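Local coordinates for protein HTH-type transcriptional repressor NemR (Escherichia coli, PDB 4YZE) that represses transcription of the nemRA-gloA operon by binding the NemR box, and responds to electrophiles and reactive chlorine species such as bleach, at residues A[24-29]-A[33-38]. The protein carries 5 engineered substitutions. Sequence-based numbering, arbitrary orientation.
Sequences LQRGFT and LSELLK
In the TetR-type DNA-binding domain, one surface salt bridge, Arg26 to Glu35, reaches from the C-terminal part of helix 10-26 to the first turn of helix 33-40. Arg26 NH1 and Glu35 OE2 stand 3.4 Å apart. The carboxylate oxygen sits well out of the guanidinium plane, so no N-H points at it and charge attraction alone joins the pair; the two flat groups are turned 37° against each other. The backbones are far apart here, 11.3 Å from Arg26 CA to Glu35 CA, and both side chains must span the gap. Glu35 does it fully stretched, with CG anti to the backbone N (chi1 177°) and the chain straight beyond it; Arg26 comes to meet it bent at chi3. Helix 33-40 opens the predicted helix-turn-helix, and its buried Leu36 packs on Leu15 and Thr18 of helix 10-26, while Leu33 and Leu37 lean on Phe47 of helix 44-50. On the arginine side, Gln25 CB lies 3.6 Å above one face of the Arg26 guanidinium, toward its rim. Gly27, with phi 83°, turns the chain out of helix 10-26 toward Phe28, whose ring has a cation-pi contact with Lys54.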
loop_
_atom_site.group_PDB
_atom_site.type_symbol
_atom_site.label_atom_id
_atom_site.label_comp_id
_atom_site.label_asym_id
_atom_site.label_seq_id
_atom_site.Cartn_x
_atom_site.Cartn_y
_atom_site.Cartn_z
ATOM N N LEU A 24 5.552 2.773 -14.745
ATOM C CA LEU A 24 4.475 1.922 -14.259
ATOM C C LEU A 24 4.863 0.460 -14.431
ATOM O O LEU A 24 4.495 -0.389 -13.615
ATOM C CB LEU A 24 3.175 2.230 -15.011
ATOM C CG LEU A 24 1.921 1.448 -14.627
ATOM C CD1 LEU A 24 1.630 1.621 -13.150
ATOM C CD2 LEU A 24 0.725 1.883 -15.459
ATOM N N GLN A 25 5.629 0.184 -15.486
ATOM C CA GLN A 25 6.034 -1.170 -15.821
ATOM C C GLN A 25 7.200 -1.666 -14.974
ATOM O O GLN A 25 7.227 -2.832 -14.576
ATOM C CB GLN A 25 6.423 -1.262 -17.301
ATOM C CG GLN A 25 5.265 -1.449 -18.270
ATOM C CD GLN A 25 5.734 -1.848 -19.668
ATOM O OE1 GLN A 25 6.815 -1.447 -20.118
ATOM N NE2 GLN A 25 4.926 -2.652 -20.358
ATOM N N ARG A 26 8.174 -0.800 -14.710
ATOM C CA ARG A 26 9.406 -1.266 -14.076
ATOM C C ARG A 26 9.928 -0.377 -12.953
ATOM O O ARG A 26 11.078 -0.514 -12.534
ATOM C CB ARG A 26 10.490 -1.499 -15.132
ATOM C CG ARG A 26 10.382 -2.863 -15.803
ATOM C CD ARG A 26 11.085 -2.914 -17.151
ATOM N NE ARG A 26 10.182 -3.392 -18.192
ATOM C CZ ARG A 26 9.548 -2.598 -19.049
ATOM N NH1 ARG A 26 9.733 -1.286 -19.003
ATOM N NH2 ARG A 26 8.735 -3.115 -19.960
ATOM N N GLY A 27 9.079 0.512 -12.451
ATOM C CA GLY A 27 9.502 1.451 -11.425
ATOM C C GLY A 27 10.187 2.666 -12.030
ATOM O O GLY A 27 10.647 2.620 -13.173
ATOM N N PHE A 28 10.266 3.758 -11.276
ATOM C CA PHE A 28 10.898 4.962 -11.798
ATOM C C PHE A 28 12.430 4.893 -11.783
ATOM O O PHE A 28 13.083 5.251 -12.762
ATOM C CB PHE A 28 10.415 6.230 -11.076
ATOM C CG PHE A 28 11.019 7.489 -11.640
ATOM C CD1 PHE A 28 10.584 7.992 -12.862
ATOM C CD2 PHE A 28 12.045 8.150 -10.973
ATOM C CE1 PHE A 28 11.138 9.148 -13.398
ATOM C CE2 PHE A 28 12.619 9.306 -11.508
ATOM C CZ PHE A 28 12.161 9.806 -12.719
ATOM N N THR A 29 12.998 4.450 -10.665
ATOM C CA THR A 29 14.448 4.313 -10.551
ATOM C C THR A 29 14.943 3.256 -11.518
ATOM O O THR A 29 16.085 3.310 -11.988
ATOM C CB THR A 29 14.869 3.921 -9.132
ATOM O OG1 THR A 29 13.916 2.995 -8.596
ATOM C CG2 THR A 29 14.932 5.155 -8.237
ATOM N N LEU A 33 17.287 6.471 -18.645
ATOM C CA LEU A 33 17.114 7.482 -19.687
ATOM C C LEU A 33 17.139 6.933 -21.122
ATOM O O LEU A 33 16.213 7.182 -21.900
ATOM C CB LEU A 33 18.180 8.565 -19.544
ATOM C CG LEU A 33 17.712 10.007 -19.358
ATOM C CD1 LEU A 33 18.831 10.956 -19.787
ATOM C CD2 LEU A 33 16.414 10.299 -20.115
ATOM N N SER A 34 18.193 6.198 -21.484
ATOM C CA SER A 34 18.296 5.700 -22.851
ATOM C C SER A 34 17.108 4.812 -23.219
ATOM O O SER A 34 16.638 4.839 -24.355
ATOM C CB SER A 34 19.633 4.979 -23.100
ATOM O OG SER A 34 19.765 3.826 -22.286
ATOM N N GLU A 35 16.608 4.044 -22.258
ATOM C CA GLU A 35 15.411 3.249 -22.496
ATOM C C GLU A 35 14.236 4.179 -22.805
ATOM O O GLU A 35 13.457 3.947 -23.736
ATOM C CB GLU A 35 15.107 2.365 -21.287
ATOM C CG GLU A 35 13.823 1.550 -21.415
ATOM C CD GLU A 35 13.578 0.662 -20.207
ATOM O OE1 GLU A 35 14.253 0.869 -19.173
ATOM O OE2 GLU A 35 12.717 -0.244 -20.295
ATOM N N LEU A 36 14.128 5.245 -22.023
ATOM C CA LEU A 36 13.075 6.230 -22.215
ATOM C C LEU A 36 13.168 6.872 -23.601
ATOM O O LEU A 36 12.170 6.941 -24.322
ATOM C CB LEU A 36 13.154 7.292 -21.122
ATOM C CG LEU A 36 12.059 8.357 -21.011
ATOM C CD1 LEU A 36 12.375 9.584 -21.843
ATOM C CD2 LEU A 36 10.701 7.792 -21.397
ATOM N N LEU A 37 14.363 7.330 -23.979
ATOM C CA LEU A 37 14.508 8.065 -25.230
ATOM C C LEU A 37 14.305 7.167 -26.446
ATOM O O LEU A 37 13.737 7.593 -27.451
ATOM C CB LEU A 37 15.873 8.742 -25.310
ATOM C CG LEU A 37 16.288 9.688 -24.194
ATOM C CD1 LEU A 37 17.676 10.240 -24.484
ATOM C CD2 LEU A 37 15.289 10.814 -24.031
ATOM N N LYS A 38 14.775 5.928 -26.360
ATOM C CA LYS A 38 14.651 5.003 -27.482
ATOM C C LYS A 38 13.191 4.608 -27.672
ATOM O O LYS A 38 12.718 4.464 -28.795
ATOM C CB LYS A 38 15.525 3.764 -27.269
#